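Local coordinates for PA14 domain-containing protein (Clostridium clariflavum, PDB 6QDI) that probably senses plant biomass outside the cell as the sugar-binding, calcium-loaded tandem PA14 part of a membrane-bound RsgI-type anti-sigma factor, at residues F17-R21 / P35-I39; D23-D27 / I132-L138; D42-S46 / Y110-G115; T62-R67 / E92-I96; N169-K173 / S189-N193. All coordinates share one frame. Where two conformers were deposited one is given. Residue numbers count along the deposited sequence, not the author numbering.

Interaction 1 (F17-R21 / P35-I39); sequences FKLTR and PAKEI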
# COMPACT_ATOMS: atom_id res chain seq x y z
N PHE A 17 -2.47 -4.54 1.84
CA PHE A 17 -3.05 -5.44 0.86
C PHE A 17 -4.56 -5.41 0.88
O PHE A 17 -5.16 -5.50 1.96
CB PHE A 17 -2.55 -6.85 1.19
CG PHE A 17 -3.21 -7.91 0.37
CD1 PHE A 17 -2.76 -8.23 -0.90
CD2 PHE A 17 -4.28 -8.61 0.87
CE1 PHE A 17 -3.37 -9.24 -1.66
CE2 PHE A 17 -4.93 -9.58 0.11
CZ PHE A 17 -4.45 -9.92 -1.13
N LYS A 18 -5.16 -5.30 -0.31
CA LYS A 18 -6.59 -5.36 -0.44
C LYS A 18 -7.15 -6.44 -1.35
O LYS A 18 -8.33 -6.79 -1.22
CB LYS A 18 -7.16 -4.02 -0.87
CG LYS A 18 -6.88 -2.87 0.11
CD LYS A 18 -7.59 -3.05 1.48
CE LYS A 18 -7.27 -1.94 2.48
NZ LYS A 18 -7.93 -2.08 3.83
N LEU A 19 -6.36 -6.98 -2.29
CA LEU A 19 -6.94 -7.88 -3.30
C LEU A 19 -5.84 -8.62 -3.99
O LEU A 19 -4.79 -8.03 -4.35
CB LEU A 19 -7.70 -7.10 -4.35
CG LEU A 19 -8.30 -7.86 -5.52
CD1 LEU A 19 -9.47 -8.71 -5.07
CD2 LEU A 19 -8.70 -6.88 -6.60
N THR A 20 -6.06 -9.93 -4.18
CA THR A 20 -5.24 -10.67 -5.13
C THR A 20 -6.14 -11.19 -6.27
O THR A 20 -7.30 -11.50 -6.07
CB THR A 20 -4.51 -11.86 -4.44
OG1 THR A 20 -3.54 -12.39 -5.33
CG2 THR A 20 -5.47 -12.97 -3.98
N ARG A 21 -5.54 -11.25 -7.45
CA ARG A 21 -6.24 -11.83 -8.61
C ARG A 21 -5.20 -12.22 -9.63
O ARG A 21 -4.06 -11.78 -9.57
CB ARG A 21 -7.22 -10.82 -9.21
CG ARG A 21 -6.59 -9.65 -9.93
CD ARG A 21 -7.58 -8.57 -10.29
NE ARG A 21 -6.97 -7.56 -11.15
CZ ARG A 21 -7.47 -6.34 -11.40
NH1 ARG A 21 -8.62 -5.93 -10.85
NH2 ARG A 21 -6.79 -5.51 -12.19
N PRO A 35 -7.74 0.45 -9.73
CA PRO A 35 -7.77 -0.83 -10.45
C PRO A 35 -8.89 -1.76 -10.08
O PRO A 35 -9.11 -2.73 -10.81
CB PRO A 35 -6.45 -1.53 -10.07
CG PRO A 35 -5.63 -0.51 -9.47
CD PRO A 35 -6.51 0.57 -8.92
N ALA A 36 -9.52 -1.56 -8.94
CA ALA A 36 -10.51 -2.54 -8.47
C ALA A 36 -11.33 -1.91 -7.38
O ALA A 36 -10.83 -1.02 -6.67
CB ALA A 36 -9.79 -3.78 -7.95
N LYS A 37 -12.55 -2.43 -7.16
CA LYS A 37 -13.41 -1.84 -6.15
C LYS A 37 -12.81 -1.91 -4.74
O LYS A 37 -13.11 -1.07 -3.89
CB LYS A 37 -14.80 -2.46 -6.20
CG LYS A 37 -14.89 -3.90 -5.77
CD LYS A 37 -16.30 -4.43 -5.93
CE LYS A 37 -16.49 -5.82 -5.35
NZ LYS A 37 -15.62 -6.83 -5.99
N GLU A 38 -11.94 -2.89 -4.51
CA GLU A 38 -11.31 -3.09 -3.22
C GLU A 38 -10.23 -2.06 -2.90
O GLU A 38 -9.80 -1.96 -1.75
CB GLU A 38 -10.69 -4.49 -3.12
CG GLU A 38 -11.69 -5.63 -3.05
CD GLU A 38 -12.23 -6.06 -4.41
OE1 GLU A 38 -11.79 -5.54 -5.47
OE2 GLU A 38 -13.12 -6.95 -4.43
N ILE A 39 -9.76 -1.34 -3.91
CA ILE A 39 -8.71 -0.34 -3.76
C ILE A 39 -9.38 1.01 -3.73
O ILE A 39 -10.10 1.38 -4.70
CB ILE A 39 -7.71 -0.46 -4.94
CG1 ILE A 39 -6.95 -1.79 -4.88
CG2 ILE A 39 -6.71 0.69 -4.97
CD1 ILE A 39 -5.94 -1.88 -3.74
O HOH W 1 -8.02 -3.29 -13.40
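Apolar packing forms the middle of this contact between edge strand 17-21 and loop 35-39. Leu19 CD2 lies 3.6 Å from Ala36 CB, the small alanine leaving room for the branched leucine; at the polar rim CD2 touches Glu38 OE1 (3.6 Å, van der Waals). The aliphatic root of Lys18 rests on the loop, CB being 3.8 Å from Ile39 CD1 and 3.5 Å from Glu38 O, and the rest passes beside the calcium ligand Asp10. Lys18 and Leu19 both face Tyr8 in a classic beta bulge, so both lean on the loop. The polar part belongs to Arg21, also salt-bridged to Asp23: NH1 donates to Pro35 O (3.2 Å), and water 1 links NH2 (2.8 Å) to that oxygen (2.9 Å). The loop forms a type I turn, Ile39 N to Ala36 O at 3.0 Å, and Lys37 NZ pairs with Glu38 OE2 (2.9 Å). A small apolar patch flanked by polar groups thus holds a surface loop of the first PA14 domain beside the Asp10-Asp42 calcium site.

Interaction 2 (D23-D27 / I132-L138); sequences DKTID and IVPTECL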
# COMPACT_ATOMS: atom_id res chain seq x y z
N ASP A 23 -4.04 -11.79 -13.36
CA ASP A 23 -4.15 -10.93 -14.52
C ASP A 23 -3.54 -11.65 -15.73
O ASP A 23 -2.42 -12.15 -15.68
CB ASP A 23 -3.44 -9.61 -14.23
CG ASP A 23 -4.11 -8.83 -13.13
OD1 ASP A 23 -5.35 -8.69 -13.14
OD2 ASP A 23 -3.34 -8.37 -12.22
N LYS A 24 -4.26 -11.69 -16.84
CA LYS A 24 -3.82 -12.49 -17.97
C LYS A 24 -2.53 -12.00 -18.59
O LYS A 24 -1.70 -12.81 -18.97
CB LYS A 24 -4.90 -12.60 -19.03
CG LYS A 24 -6.09 -13.44 -18.57
CD LYS A 24 -7.07 -13.65 -19.70
CE LYS A 24 -8.33 -14.39 -19.22
NZ LYS A 24 -8.05 -15.80 -18.84
N THR A 25 -2.36 -10.68 -18.61
CA THR A 25 -1.17 -10.03 -19.09
C THR A 25 -0.95 -8.77 -18.23
O THR A 25 -1.87 -8.34 -17.53
CB THR A 25 -1.32 -9.57 -20.56
OG1 THR A 25 -2.37 -8.64 -20.65
CG2 THR A 25 -1.54 -10.74 -21.53
N ILE A 26 0.26 -8.20 -18.30
CA ILE A 26 0.50 -6.89 -17.65
C ILE A 26 0.31 -5.82 -18.72
O ILE A 26 1.22 -5.48 -19.46
CB ILE A 26 1.90 -6.81 -16.98
CG1 ILE A 26 2.10 -7.97 -16.00
CG2 ILE A 26 2.00 -5.47 -16.25
CD1 ILE A 26 3.29 -7.88 -15.07
N ASP A 27 -0.91 -5.31 -18.79
CA ASP A 27 -1.32 -4.37 -19.82
C ASP A 27 -2.49 -3.60 -19.28
O ASP A 27 -3.63 -4.03 -19.44
CB ASP A 27 -1.67 -5.14 -21.09
CG ASP A 27 -2.08 -4.26 -22.25
OD1 ASP A 27 -1.83 -3.03 -22.23
OD2 ASP A 27 -2.62 -4.87 -23.17
N ILE A 132 3.09 -7.31 -26.40
CA ILE A 132 2.76 -7.55 -25.01
C ILE A 132 3.18 -8.98 -24.69
O ILE A 132 2.94 -9.91 -25.45
CB ILE A 132 1.24 -7.34 -24.78
CG1 ILE A 132 0.90 -5.86 -24.96
CG2 ILE A 132 0.82 -7.85 -23.40
CD1 ILE A 132 1.45 -5.01 -23.84
N VAL A 133 3.77 -9.19 -23.51
CA VAL A 133 4.13 -10.55 -23.11
C VAL A 133 2.82 -11.31 -22.95
O VAL A 133 1.95 -10.89 -22.19
CB VAL A 133 4.94 -10.60 -21.81
CG1 VAL A 133 5.24 -12.06 -21.51
CG2 VAL A 133 6.23 -9.83 -21.96
N PRO A 134 2.63 -12.40 -23.72
CA PRO A 134 1.29 -12.99 -23.81
C PRO A 134 0.94 -13.96 -22.68
O PRO A 134 1.84 -14.55 -22.04
CB PRO A 134 1.32 -13.74 -25.12
CG PRO A 134 2.76 -14.12 -25.28
CD PRO A 134 3.56 -12.99 -24.70
N THR A 135 -0.34 -14.16 -22.46
CA THR A 135 -0.79 -14.94 -21.34
C THR A 135 -0.27 -16.37 -21.34
O THR A 135 0.01 -16.93 -20.26
CB THR A 135 -2.33 -14.87 -21.21
OG1 THR A 135 -2.76 -15.25 -19.89
CG2 THR A 135 -3.04 -15.73 -22.25
N GLU A 136 -0.09 -16.95 -22.51
CA GLU A 136 0.30 -18.35 -22.56
C GLU A 136 1.75 -18.56 -22.13
O GLU A 136 2.17 -19.72 -21.95
CB GLU A 136 0.04 -18.98 -23.92
CG GLU A 136 0.83 -18.38 -25.04
CD GLU A 136 0.22 -17.16 -25.72
OE1 GLU A 136 -0.81 -16.58 -25.26
OE2 GLU A 136 0.84 -16.78 -26.76
N CYS A 137 2.51 -17.46 -21.98
CA CYS A 137 3.88 -17.53 -21.52
C CYS A 137 4.03 -17.12 -20.03
O CYS A 137 5.16 -17.01 -19.55
CB CYS A 137 4.76 -16.63 -22.37
SG CYS A 137 4.88 -17.18 -24.07
N LEU A 138 2.91 -16.91 -19.34
CA LEU A 138 2.93 -16.44 -17.96
C LEU A 138 2.17 -17.43 -17.08
O LEU A 138 1.04 -17.80 -17.43
CB LEU A 138 2.29 -15.05 -17.89
CG LEU A 138 3.01 -13.95 -18.68
CD1 LEU A 138 2.18 -12.67 -18.71
CD2 LEU A 138 4.41 -13.66 -18.13
O HOH W 2 -5.19 -16.73 -19.55
O HOH W 3 2.27 -8.78 -20.32
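Thr25 lays its methyl group along the backbone of 132-138: CG2 is 3.6 Å from Val133 O and 3.7 Å from Thr135 N, and its CB lies 4.0 Å from Ile132 CG2. A short beta-branched residue suits this place, since it fills the gap between two irregular chains without pushing them apart. Ile132 covers the other end, with CD1 3.9 Å from Asp27 CG, so that the acidic side chain meets the isoleucine through its carbon. Leu138 CD1 comes within 3.9 Å of Lys24 O, and Leu138 also packs on Ile53 and Leu4.

The direct hydrogen bond between the segments runs from Thr135 OG1 to Lys24 O (2.8 Å). Thr135 opens the 3-10 turn 135-137, and its CA also approaches Lys24 O at 3.3 Å. Two waters add bridges: water 2 lies between Lys24 NZ (3.1 Å) and Thr135 OG1 (2.9 Å), and water 3 between Ile26 N (2.9 Å) and Val133 O (2.8 Å). The contact thus joins two loops of the first PA14 domain, between strands 17-23 and 27-31 and before strand 138-140, with hydroxyl and water bonds meeting backbone groups of two irregular segments.

Interaction 3 (D42-S46 / Y110-G115); sequences DESYS and YFNNTG. With CA (calcium ion), chain G; CA (calcium ion), chain D.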
# COMPACT_ATOMS: atom_id res chain seq x y z
N ASP A 42 -8.40 6.85 -4.69
CA ASP A 42 -7.74 8.06 -4.25
C ASP A 42 -6.47 8.38 -5.03
O ASP A 42 -5.76 9.32 -4.67
CB ASP A 42 -7.42 8.02 -2.76
CG ASP A 42 -6.39 6.95 -2.40
OD1 ASP A 42 -5.96 6.21 -3.28
OD2 ASP A 42 -6.01 6.85 -1.21
N GLU A 43 -6.15 7.59 -6.06
CA GLU A 43 -4.99 7.83 -6.92
C GLU A 43 -3.65 7.45 -6.31
O GLU A 43 -2.62 7.78 -6.88
CB GLU A 43 -4.95 9.24 -7.52
CG GLU A 43 -6.27 9.74 -8.06
CD GLU A 43 -6.23 11.15 -8.56
OE1 GLU A 43 -5.12 11.71 -8.79
OE2 GLU A 43 -7.34 11.74 -8.73
N SER A 44 -3.67 6.72 -5.18
CA SER A 44 -2.42 6.24 -4.56
C SER A 44 -2.50 4.74 -4.34
O SER A 44 -3.23 4.28 -3.45
CB SER A 44 -2.11 6.96 -3.27
OG SER A 44 -3.15 6.88 -2.34
N TYR A 45 -1.81 3.93 -5.15
CA TYR A 45 -1.93 2.48 -5.04
C TYR A 45 -0.71 1.85 -5.66
O TYR A 45 0.11 2.52 -6.29
CB TYR A 45 -3.27 1.96 -5.66
CG TYR A 45 -3.46 2.36 -7.10
CD1 TYR A 45 -2.89 1.62 -8.12
CD2 TYR A 45 -4.22 3.48 -7.46
CE1 TYR A 45 -3.05 1.98 -9.47
CE2 TYR A 45 -4.38 3.84 -8.79
CZ TYR A 45 -3.79 3.09 -9.78
OH TYR A 45 -3.90 3.44 -11.11
N SER A 46 -0.57 0.55 -5.45
CA SER A 46 0.60 -0.15 -5.97
C SER A 46 0.24 -1.61 -6.17
O SER A 46 -0.78 -2.09 -5.64
CB SER A 46 1.82 0.06 -5.04
OG SER A 46 1.54 -0.38 -3.70
N TYR A 110 4.97 -2.06 -9.07
CA TYR A 110 4.45 -0.87 -9.74
C TYR A 110 3.78 0.04 -8.72
O TYR A 110 3.13 -0.46 -7.78
CB TYR A 110 3.39 -1.35 -10.79
CG TYR A 110 2.48 -0.23 -11.22
CD1 TYR A 110 2.86 0.69 -12.18
CD2 TYR A 110 1.27 -0.02 -10.57
CE1 TYR A 110 2.06 1.78 -12.49
CE2 TYR A 110 0.48 1.08 -10.83
CZ TYR A 110 0.88 1.99 -11.79
OH TYR A 110 0.09 3.08 -12.04
N PHE A 111 3.83 1.36 -8.94
CA PHE A 111 3.00 2.27 -8.17
C PHE A 111 2.44 3.40 -8.98
O PHE A 111 3.07 3.87 -9.93
CB PHE A 111 3.70 2.80 -6.89
CG PHE A 111 4.78 3.84 -7.11
CD1 PHE A 111 4.46 5.20 -7.14
CD2 PHE A 111 6.11 3.49 -7.24
CE1 PHE A 111 5.44 6.16 -7.30
CE2 PHE A 111 7.09 4.46 -7.38
CZ PHE A 111 6.78 5.79 -7.42
N ASN A 112 1.28 3.89 -8.53
CA ASN A 112 0.71 5.16 -8.97
C ASN A 112 0.73 6.12 -7.81
O ASN A 112 0.20 5.80 -6.74
CB ASN A 112 -0.69 5.02 -9.51
CG ASN A 112 -1.14 6.29 -10.20
OD1 ASN A 112 -0.30 7.07 -10.62
ND2 ASN A 112 -2.46 6.52 -10.34
N ASN A 113 1.30 7.31 -8.01
CA ASN A 113 1.35 8.37 -7.01
C ASN A 113 0.69 9.63 -7.60
O ASN A 113 1.39 10.56 -7.98
CB ASN A 113 2.78 8.64 -6.60
CG ASN A 113 2.90 9.67 -5.50
OD1 ASN A 113 1.96 10.08 -4.87
ND2 ASN A 113 4.10 10.06 -5.25
N THR A 114 -0.65 9.59 -7.63
CA THR A 114 -1.57 10.61 -8.18
C THR A 114 -1.65 10.57 -9.70
O THR A 114 -0.75 10.09 -10.41
CB THR A 114 -1.29 12.06 -7.73
OG1 THR A 114 -0.18 12.64 -8.43
CG2 THR A 114 -1.11 12.14 -6.23
N GLY A 115 -2.75 11.09 -10.20
CA GLY A 115 -2.96 11.22 -11.63
C GLY A 115 -3.19 9.89 -12.31
O GLY A 115 -3.61 8.90 -11.70
CA CA G . -4.56 4.90 -1.63
CA CA D . 0.50 8.86 -11.91
O HOH W 4 -5.90 4.35 0.39
O HOH W 5 -2.98 5.38 0.20
O HOH W 6 -6.02 3.32 -2.63
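Strands 44-46 and 110-113 run antiparallel at 177°. At the hydrogen-bonded pair Tyr45-Asn112 both amides are satisfied, Asn112 N giving to Tyr45 O (2.9 Å) and Tyr45 N to Asn112 O (3.2 Å). Beyond the last bridge Glu43 prolongs the ladder: its O accepts from Thr114 N (2.8 Å) and its OE1 from Gly115 N (2.8 Å), where positive phi favours glycine, while OE2 forms a salt bridge with Lys190 of the second PA14 repeat. Thr114 OG1 gives to Asn113 O (2.6 Å), Ser46 OG bonds to Asn11 O and Tyr110 OH to Asp68 O.

Other oxygens bind calcium. Asp42 holds one ion through OD1 and OD2 (both 2.5 Å), and OD1 also accepts from Ser44 N (3.0 Å), an Asx turn. Ser44 adds O (2.3 Å) and OG (2.5 Å); three waters and Asp10 O complete the shell. The other ion takes Asn112 OD1 (2.4 Å) and Thr114 O (2.3 Å). Asparagine suits this role because ND2 can still donate to Gly115 O (3.0 Å). Asn112 CB sits over one face of the Tyr45 ring, 3.9 Å from its centroid, a CH-pi contact.

Two calcium sites at the ends of adjoining strands mark this corner of the PA14 beta-sandwich; in sugar-binding PA14 relatives the calcium at a site like that of Asp68, Asn69, Asn112, Thr114 and Asn116 contacts the sugar, and this one may too.

Interaction 4 (T62-R67 / E92-I96); sequences TFYISR and EMGKI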
# COMPACT_ATOMS: atom_id res chain seq x y z
N THR A 62 14.62 -8.50 -24.97
CA THR A 62 14.41 -7.15 -24.46
C THR A 62 13.03 -7.06 -23.86
O THR A 62 12.07 -7.53 -24.49
CB THR A 62 14.56 -6.10 -25.57
OG1 THR A 62 15.86 -6.23 -26.15
CG2 THR A 62 14.41 -4.69 -25.02
N PHE A 63 12.94 -6.53 -22.64
CA PHE A 63 11.68 -6.21 -22.00
C PHE A 63 11.48 -4.71 -22.02
O PHE A 63 12.45 -3.97 -21.74
CB PHE A 63 11.64 -6.75 -20.55
CG PHE A 63 11.58 -8.27 -20.53
CD1 PHE A 63 12.75 -9.04 -20.57
CD2 PHE A 63 10.38 -8.93 -20.54
CE1 PHE A 63 12.69 -10.41 -20.64
CE2 PHE A 63 10.31 -10.29 -20.58
CZ PHE A 63 11.46 -11.05 -20.61
N TYR A 64 10.28 -4.28 -22.38
CA TYR A 64 9.94 -2.88 -22.48
C TYR A 64 8.83 -2.60 -21.47
O TYR A 64 7.83 -3.33 -21.42
CB TYR A 64 9.40 -2.52 -23.87
CG TYR A 64 10.24 -2.98 -25.03
CD1 TYR A 64 10.19 -4.29 -25.48
CD2 TYR A 64 11.06 -2.10 -25.71
CE1 TYR A 64 10.93 -4.72 -26.58
CE2 TYR A 64 11.81 -2.52 -26.82
CZ TYR A 64 11.77 -3.82 -27.20
OH TYR A 64 12.53 -4.20 -28.30
N ILE A 65 8.98 -1.50 -20.75
CA ILE A 65 7.96 -1.02 -19.87
C ILE A 65 7.55 0.39 -20.23
O ILE A 65 8.38 1.26 -20.45
CB ILE A 65 8.41 -1.14 -18.41
CG1 ILE A 65 8.41 -2.64 -18.03
CG2 ILE A 65 7.44 -0.43 -17.48
CD1 ILE A 65 8.69 -3.07 -16.62
N SER A 66 6.23 0.60 -20.29
CA SER A 66 5.59 1.92 -20.27
C SER A 66 4.96 2.06 -18.90
O SER A 66 4.27 1.13 -18.46
CB SER A 66 4.51 1.99 -21.37
OG SER A 66 5.02 1.65 -22.64
N ARG A 67 5.21 3.19 -18.21
CA ARG A 67 4.84 3.27 -16.81
C ARG A 67 4.41 4.69 -16.42
O ARG A 67 5.02 5.69 -16.81
CB ARG A 67 6.01 2.87 -15.90
CG ARG A 67 7.22 3.80 -16.00
CD ARG A 67 8.42 3.39 -15.21
NE ARG A 67 9.48 4.37 -15.29
CZ ARG A 67 9.64 5.41 -14.50
NH1 ARG A 67 10.70 6.19 -14.67
NH2 ARG A 67 8.77 5.67 -13.52
N GLU A 92 11.02 2.26 -21.10
CA GLU A 92 12.07 1.67 -20.26
C GLU A 92 12.44 0.34 -20.87
O GLU A 92 11.55 -0.37 -21.28
CB GLU A 92 11.61 1.47 -18.82
CG GLU A 92 11.00 2.69 -18.08
CD GLU A 92 11.93 3.88 -17.89
OE1 GLU A 92 13.07 3.88 -18.47
OE2 GLU A 92 11.55 4.83 -17.24
N MET A 93 13.74 -0.05 -20.86
CA MET A 93 14.13 -1.35 -21.39
C MET A 93 15.16 -2.02 -20.50
O MET A 93 15.97 -1.38 -19.85
CB MET A 93 14.73 -1.25 -22.79
CG MET A 93 13.78 -0.77 -23.86
SD MET A 93 14.50 -0.48 -25.49
CE MET A 93 15.30 1.09 -25.21
N GLY A 94 15.10 -3.35 -20.50
CA GLY A 94 16.16 -4.16 -19.91
C GLY A 94 16.30 -5.43 -20.76
O GLY A 94 15.32 -5.91 -21.34
N LYS A 95 17.52 -5.96 -20.80
CA LYS A 95 17.82 -7.13 -21.64
C LYS A 95 18.32 -8.27 -20.78
O LYS A 95 18.98 -8.04 -19.75
CB LYS A 95 18.88 -6.76 -22.68
CG LYS A 95 18.38 -5.75 -23.71
CD LYS A 95 19.34 -5.60 -24.86
CE LYS A 95 20.46 -4.65 -24.52
NZ LYS A 95 21.10 -4.19 -25.77
N ILE A 96 18.02 -9.50 -21.22
CA ILE A 96 18.51 -10.70 -20.53
C ILE A 96 18.44 -11.91 -21.48
O ILE A 96 17.47 -12.05 -22.24
CB ILE A 96 17.70 -10.98 -19.23
CG1 ILE A 96 18.29 -12.17 -18.45
CG2 ILE A 96 16.22 -11.15 -19.51
CD1 ILE A 96 17.78 -12.21 -17.03
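A buried arginine closes the end of this strand pair: Arg67 clasps Glu92 in a salt bridge, with NE 2.9 Å and NH1 3.0 Å from the single oxygen Glu92 OE2. The long arginine can span the distance because Glu92 lies opposite Ile65, two residues back. Arg67 NH1 also forms a salt bridge with Asp85, and NH2 bonds to the backbone O of Asn69, a calcium ligand.

The rest is antiparallel ladder, the axes 4.6 Å apart at 159°. Phe63 N to Gly94 O (2.8 Å) and Gly94 N to Phe63 O (3.0 Å) make one hydrogen-bonded pair; Ile65 N to Glu92 O and Glu92 N to Ile65 O (both 2.9 Å) continue the bonding. On the face bearing Thr62, Tyr64, Met93 and Lys95, Met93 CG touches Tyr64 CD2 at 3.5 Å, and its SD stands 4.6 Å from the Tyr64 ring centroid in an oblique Met-aromatic contact. Phe63 points to the other face, where CE1 meets Ile96 CG2 at 3.8 Å; Gly94 brings no side chain beside the ring.

Strand 59-68 thus lies between strands 93-98 and 117-125, while Phe63 and Ile65 pack against strands 71-75 and 78-83 of the facing sheet in the first PA14 beta-sandwich.

Interaction 5 (N169-K173 / S189-N193); sequences NPKEK and SKSIN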
# COMPACT_ATOMS: atom_id res chain seq x y z
N ASN A 169 -12.74 22.34 7.65
CA ASN A 169 -13.27 22.12 6.30
C ASN A 169 -13.50 20.63 6.02
O ASN A 169 -12.91 20.05 5.10
CB ASN A 169 -12.43 22.79 5.21
CG ASN A 169 -13.23 23.08 3.95
OD1 ASN A 169 -14.45 22.89 3.91
ND2 ASN A 169 -12.54 23.49 2.89
N PRO A 170 -14.35 19.99 6.82
CA PRO A 170 -14.60 18.57 6.65
C PRO A 170 -15.25 18.27 5.29
O PRO A 170 -16.14 18.99 4.85
CB PRO A 170 -15.62 18.24 7.77
CG PRO A 170 -16.29 19.56 8.04
CD PRO A 170 -15.19 20.56 7.91
N LYS A 171 -14.84 17.17 4.68
CA LYS A 171 -15.39 16.75 3.36
C LYS A 171 -15.93 15.32 3.34
O LYS A 171 -16.69 14.99 2.45
CB LYS A 171 -14.36 16.91 2.25
CG LYS A 171 -13.90 18.34 1.99
CD LYS A 171 -15.03 19.25 1.46
CE LYS A 171 -14.56 20.67 1.31
NZ LYS A 171 -15.59 21.51 0.67
N GLU A 172 -15.56 14.47 4.29
CA GLU A 172 -15.99 13.09 4.21
C GLU A 172 -15.87 12.44 5.59
O GLU A 172 -14.97 12.82 6.37
CB GLU A 172 -15.12 12.34 3.22
CG GLU A 172 -15.66 11.00 2.74
CD GLU A 172 -14.76 10.38 1.69
OE1 GLU A 172 -14.68 10.96 0.62
OE2 GLU A 172 -14.08 9.37 1.96
N LYS A 173 -16.70 11.44 5.84
CA LYS A 173 -16.60 10.62 7.02
C LYS A 173 -16.90 9.20 6.66
O LYS A 173 -17.53 8.94 5.62
CB LYS A 173 -17.51 11.12 8.14
CG LYS A 173 -18.99 11.15 7.84
CD LYS A 173 -19.78 11.85 8.94
CE LYS A 173 -21.28 11.74 8.68
NZ LYS A 173 -21.70 12.49 7.47
N SER A 189 -9.03 10.90 -0.15
CA SER A 189 -10.20 10.67 -0.97
C SER A 189 -10.15 11.71 -2.06
O SER A 189 -9.57 12.78 -1.86
CB SER A 189 -11.49 10.83 -0.16
OG SER A 189 -12.59 10.75 -1.01
N LYS A 190 -10.81 11.45 -3.18
CA LYS A 190 -11.00 12.50 -4.19
C LYS A 190 -11.85 13.64 -3.67
O LYS A 190 -11.85 14.69 -4.30
CB LYS A 190 -11.58 11.95 -5.49
CG LYS A 190 -10.60 11.10 -6.28
CD LYS A 190 -11.27 10.47 -7.47
CE LYS A 190 -10.35 9.54 -8.22
NZ LYS A 190 -9.67 10.21 -9.33
N SER A 191 -12.57 13.47 -2.55
CA SER A 191 -13.28 14.58 -1.95
C SER A 191 -12.37 15.61 -1.30
O SER A 191 -12.81 16.69 -0.94
CB SER A 191 -14.28 14.07 -0.91
OG SER A 191 -13.60 13.47 0.17
N ILE A 192 -11.08 15.28 -1.16
CA ILE A 192 -10.05 16.12 -0.53
C ILE A 192 -9.14 16.64 -1.62
O ILE A 192 -8.53 15.87 -2.37
CB ILE A 192 -9.29 15.35 0.55
CG1 ILE A 192 -10.26 14.88 1.65
CG2 ILE A 192 -8.14 16.13 1.12
CD1 ILE A 192 -10.78 15.98 2.57
N ASN A 193 -9.03 17.96 -1.73
CA ASN A 193 -8.20 18.58 -2.74
C ASN A 193 -6.76 18.05 -2.67
O ASN A 193 -6.19 17.86 -1.58
CB ASN A 193 -8.20 20.08 -2.58
CG ASN A 193 -7.61 20.78 -3.78
OD1 ASN A 193 -8.02 20.58 -4.90
ND2 ASN A 193 -6.61 21.55 -3.53
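Ser189 begins the loop segment, and its OG does double duty: it donates to Glu172 OE1 (2.7 Å) and accepts from Ser191 N (3.1 Å), which makes an ST turn. Its carbonyl takes the bond from Ile192 N (3.0 Å) that closes a type I turn. Lys190, at the outer corner of that turn, points away from strand 170-173 and forms a salt bridge with Glu43 of the first PA14 repeat. Ser191 turns back, and its OG gives a second hydrogen bond to Glu172 OE1 (2.8 Å); its backbone O lies 3.5 Å from Lys171 CG. Two small hydroxyl residues suit this spot, since both can reach one carboxylate oxygen, while Glu172 OE2 bonds to Tyr159. Ile192 then supplies the apolar part, CD1 resting 3.7 Å from Lys171 CB. Asn193 follows, its backbone N bonding to the calcium ligand Asp163.

Lys171 and Glu172 both face Tyr161 in a classic beta bulge, which lets the two neighbours reach the same loop. The loop between strands 180-184 and 198-207 is thereby held against the strand 170-176, which pairs with strand 157-162, and Ile192 also packs on Tyr161 of that strand.

In the fold
From the N terminus, interaction 1 closes a short loop by folding 35-39 back on strand 17-23. Interaction 2 starts at the end of that strand and joins 23-27 to 132-138 near the end of the first repeat, so it crosses interaction 1 along the chain. Inside its long loop lies interaction 3, which pairs strands 44-53 and 104-113, and within that again interaction 4, pairing 59-68 with 93-98 in the other sheet. Interaction 1 touches interaction 3 where Pro35 and Ile39 pack on Tyr45. Interaction 5 follows in series, repeating the short closure of interaction 1 in the second PA14 repeat; the Glu43-Lys190 salt bridge links it to interaction 3 across the two repeats.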